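Local atomic coordinates of host Factor for Q beta (Staphylococcus aureus, PDB entry 3QSU), a protein that forms a hexameric Sm-like ring that binds RNA and, as an RNA chaperone, probably assists the pairing of small regulatory RNAs with messenger RNAs. Residues Val24-Gly29 and Lys57-Thr62. Sequence-based numbering, arbitrary orientation.
Sequences VFFLNG and KHAIST. With ZN (zinc ion), chain T; nucleotides of chain O.
The antiparallel pairing of strands 22-26 and 60-65 is interrupted by a classic beta bulge in which Ser61 and Thr62 both face Phe25. Phe25 N donates almost straight to Thr62 O (2.8 Å, 171° at the hydrogen), while Phe25 O is gripped twice, by Ser61 N at 2.7 Å and by Thr62 N at 3.3 Å. The extra residue shifts the register, and past it Leu27 N reaches Ala59 O (3.0 Å), tying the type I turn 26-29 to the 3-10 segment 57-59. Here the Sm fold of Hfq brings its first and last strands together, and Thr62 pairs in turn with a strand of the second subunit, carrying the sheet across the ring interface. The two methyls of Leu27 part, CD1 tight against His58 O and CD2 3.4 Å from Ser61 OG. Val24 CG1, anti to its own N (chi1 176°), packs 3.9 Å from Ile60 CG1. Phe26 and Asn28, both in the turn, also contact nucleotide A1 of chain O: its N1/N6 edge meets one face of the Phe26 ring at a steep tilt, and its N3 lies 2.9 Å from Asn28 ND2. His58 binds zinc through ND1 (2.2 Å), and its NE2 hydrogen-bonds Ile60 O of the third subunit.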
loop_
_atom_site.group_PDB
_atom_site.type_symbol
_atom_site.label_atom_id
_atom_site.label_comp_id
_atom_site.label_asym_id
_atom_site.label_seq_id
_atom_site.Cartn_x
_atom_site.Cartn_y
_atom_site.Cartn_z
ATOM N N VAL B 24 -15.298 -7.936 -8.845
ATOM C CA VAL B 24 -14.115 -7.604 -8.058
ATOM C C VAL B 24 -13.689 -6.174 -8.356
ATOM O O VAL B 24 -13.439 -5.826 -9.511
ATOM C CB VAL B 24 -12.923 -8.540 -8.380
ATOM C CG1 VAL B 24 -11.693 -8.104 -7.609
ATOM C CG2 VAL B 24 -13.253 -9.997 -8.074
ATOM N N PHE B 25 -13.614 -5.342 -7.322
ATOM C CA PHE B 25 -13.103 -3.984 -7.485
ATOM C C PHE B 25 -11.660 -3.894 -7.030
ATOM O O PHE B 25 -11.308 -4.384 -5.955
ATOM C CB PHE B 25 -13.949 -2.969 -6.705
ATOM C CG PHE B 25 -15.313 -2.754 -7.291
ATOM C CD1 PHE B 25 -15.511 -1.808 -8.287
ATOM C CD2 PHE B 25 -16.394 -3.498 -6.854
ATOM C CE1 PHE B 25 -16.767 -1.612 -8.836
ATOM C CE2 PHE B 25 -17.659 -3.302 -7.393
ATOM C CZ PHE B 25 -17.844 -2.363 -8.385
ATOM N N PHE B 26 -10.838 -3.250 -7.849
ATOM C CA PHE B 26 -9.413 -3.105 -7.572
ATOM C C PHE B 26 -9.095 -1.759 -6.930
ATOM O O PHE B 26 -9.837 -0.792 -7.091
ATOM C CB PHE B 26 -8.608 -3.270 -8.866
ATOM C CG PHE B 26 -8.678 -4.660 -9.439
ATOM C CD1 PHE B 26 -7.568 -5.491 -9.414
ATOM C CD2 PHE B 26 -9.867 -5.146 -9.969
ATOM C CE1 PHE B 26 -7.641 -6.773 -9.923
ATOM C CE2 PHE B 26 -9.944 -6.428 -10.482
ATOM C CZ PHE B 26 -8.828 -7.244 -10.460
ATOM N N LEU B 27 -7.982 -1.711 -6.207
ATOM C CA LEU B 27 -7.531 -0.485 -5.560
ATOM C C LEU B 27 -7.569 0.713 -6.495
ATOM O O LEU B 27 -8.012 1.796 -6.105
ATOM C CB LEU B 27 -6.107 -0.656 -5.020
ATOM C CG LEU B 27 -5.976 -1.677 -3.888
ATOM C CD1 LEU B 27 -4.581 -1.608 -3.292
ATOM C CD2 LEU B 27 -7.035 -1.407 -2.817
ATOM N N ASN B 28 -7.104 0.522 -7.724
ATOM C CA ASN B 28 -6.964 1.638 -8.656
ATOM C C ASN B 28 -8.265 2.023 -9.335
ATOM O O ASN B 28 -8.260 2.833 -10.267
ATOM C CB ASN B 28 -5.902 1.335 -9.720
ATOM C CG ASN B 28 -6.313 0.200 -10.654
ATOM O OD1 ASN B 28 -7.418 -0.337 -10.552
ATOM N ND2 ASN B 28 -5.424 -0.157 -11.580
ATOM N N GLY B 29 -9.373 1.433 -8.887
ATOM C CA GLY B 29 -10.675 1.734 -9.455
ATOM C C GLY B 29 -11.186 0.716 -10.461
ATOM O O GLY B 29 -12.366 0.704 -10.790
ATOM N N LYS B 57 -4.434 -10.510 -3.545
ATOM C CA LYS B 57 -5.360 -9.882 -2.609
ATOM C C LYS B 57 -4.984 -8.421 -2.315
ATOM O O LYS B 57 -5.874 -7.593 -2.120
ATOM C CB LYS B 57 -5.497 -10.698 -1.324
ATOM C CG LYS B 57 -6.296 -11.999 -1.512
ATOM C CD LYS B 57 -6.408 -12.765 -0.204
ATOM C CE LYS B 57 -7.231 -14.020 -0.338
ATOM N NZ LYS B 57 -7.047 -14.861 0.867
ATOM N N HIS B 58 -3.686 -8.092 -2.327
ATOM C CA HIS B 58 -3.287 -6.725 -2.041
ATOM C C HIS B 58 -3.781 -5.766 -3.115
ATOM O O HIS B 58 -3.830 -4.565 -2.897
ATOM C CB HIS B 58 -1.763 -6.583 -1.812
ATOM C CG HIS B 58 -0.922 -6.902 -3.012
ATOM N ND1 HIS B 58 0.036 -7.894 -3.004
ATOM C CD2 HIS B 58 -0.885 -6.357 -4.252
ATOM C CE1 HIS B 58 0.630 -7.945 -4.182
ATOM N NE2 HIS B 58 0.089 -7.026 -4.961
ATOM N N ALA B 59 -4.136 -6.288 -4.279
ATOM C CA ALA B 59 -4.660 -5.419 -5.324
ATOM C C ALA B 59 -6.186 -5.207 -5.220
ATOM O O ALA B 59 -6.742 -4.375 -5.926
ATOM C CB ALA B 59 -4.316 -5.992 -6.674
ATOM N N ILE B 60 -6.858 -5.975 -4.366
ATOM C CA ILE B 60 -8.325 -5.984 -4.338
ATOM C C ILE B 60 -8.908 -5.040 -3.272
ATOM O O ILE B 60 -8.417 -5.002 -2.151
ATOM C CB ILE B 60 -8.859 -7.446 -4.155
ATOM C CG1 ILE B 60 -8.482 -8.314 -5.373
ATOM C CG2 ILE B 60 -10.361 -7.476 -3.913
ATOM C CD1 ILE B 60 -8.770 -9.822 -5.195
ATOM N N SER B 61 -9.928 -4.265 -3.642
ATOM C CA SER B 61 -10.734 -3.500 -2.666
ATOM C C SER B 61 -11.926 -4.283 -2.123
ATOM O O SER B 61 -12.063 -4.502 -0.917
ATOM C CB SER B 61 -11.312 -2.242 -3.314
ATOM O OG SER B 61 -10.414 -1.160 -3.205
ATOM N N THR B 62 -12.796 -4.689 -3.040
ATOM C CA THR B 62 -14.095 -5.225 -2.680
ATOM C C THR B 62 -14.512 -6.365 -3.595
ATOM O O THR B 62 -14.224 -6.365 -4.793
ATOM C CB THR B 62 -15.204 -4.136 -2.782
ATOM O OG1 THR B 62 -14.776 -2.930 -2.141
ATOM C CG2 THR B 62 -16.490 -4.611 -2.125
HETATM ZN ZN ZN T . 0.489 -9.076 -1.242
ATOM P P A O 1 -8.128 -2.863 -19.622
ATOM O OP1 A O 1 -7.660 -2.110 -20.817
ATOM O OP2 A O 1 -9.002 -4.057 -19.798
ATOM O "O5'" A O 1 -8.737 -1.870 -18.525
ATOM C "C5'" A O 1 -8.593 -0.453 -18.645
ATOM C "C4'" A O 1 -7.606 0.100 -17.640
ATOM O "O4'" A O 1 -7.603 -0.750 -16.454
ATOM C "C3'" A O 1 -6.155 0.148 -18.115
ATOM O "O3'" A O 1 -5.476 1.211 -17.447
ATOM C "C2'" A O 1 -5.617 -1.179 -17.609
ATOM O "O2'" A O 1 -4.211 -1.248 -17.501
ATOM C "C1'" A O 1 -6.296 -1.259 -16.249
ATOM N N9 A O 1 -6.396 -2.616 -15.720
ATOM C C8 A O 1 -6.908 -3.712 -16.368
ATOM N N7 A O 1 -6.848 -4.811 -15.666
ATOM C C5 A O 1 -6.243 -4.416 -14.488
ATOM C C6 A O 1 -5.903 -5.141 -13.344
ATOM N N6 A O 1 -6.143 -6.451 -13.225
ATOM N N1 A O 1 -5.317 -4.469 -12.333
ATOM C C2 A O 1 -5.086 -3.153 -12.480
ATOM N N3 A O 1 -5.364 -2.360 -13.517
ATOM C C4 A O 1 -5.949 -3.067 -14.501
HETATM O O HOH W 1 -1.712 -10.433 -1.367
HETATM O O HOH W 2 0.636 -8.475 0.971
HETATM O O HOH W 3 2.286 -10.454 -2.117
#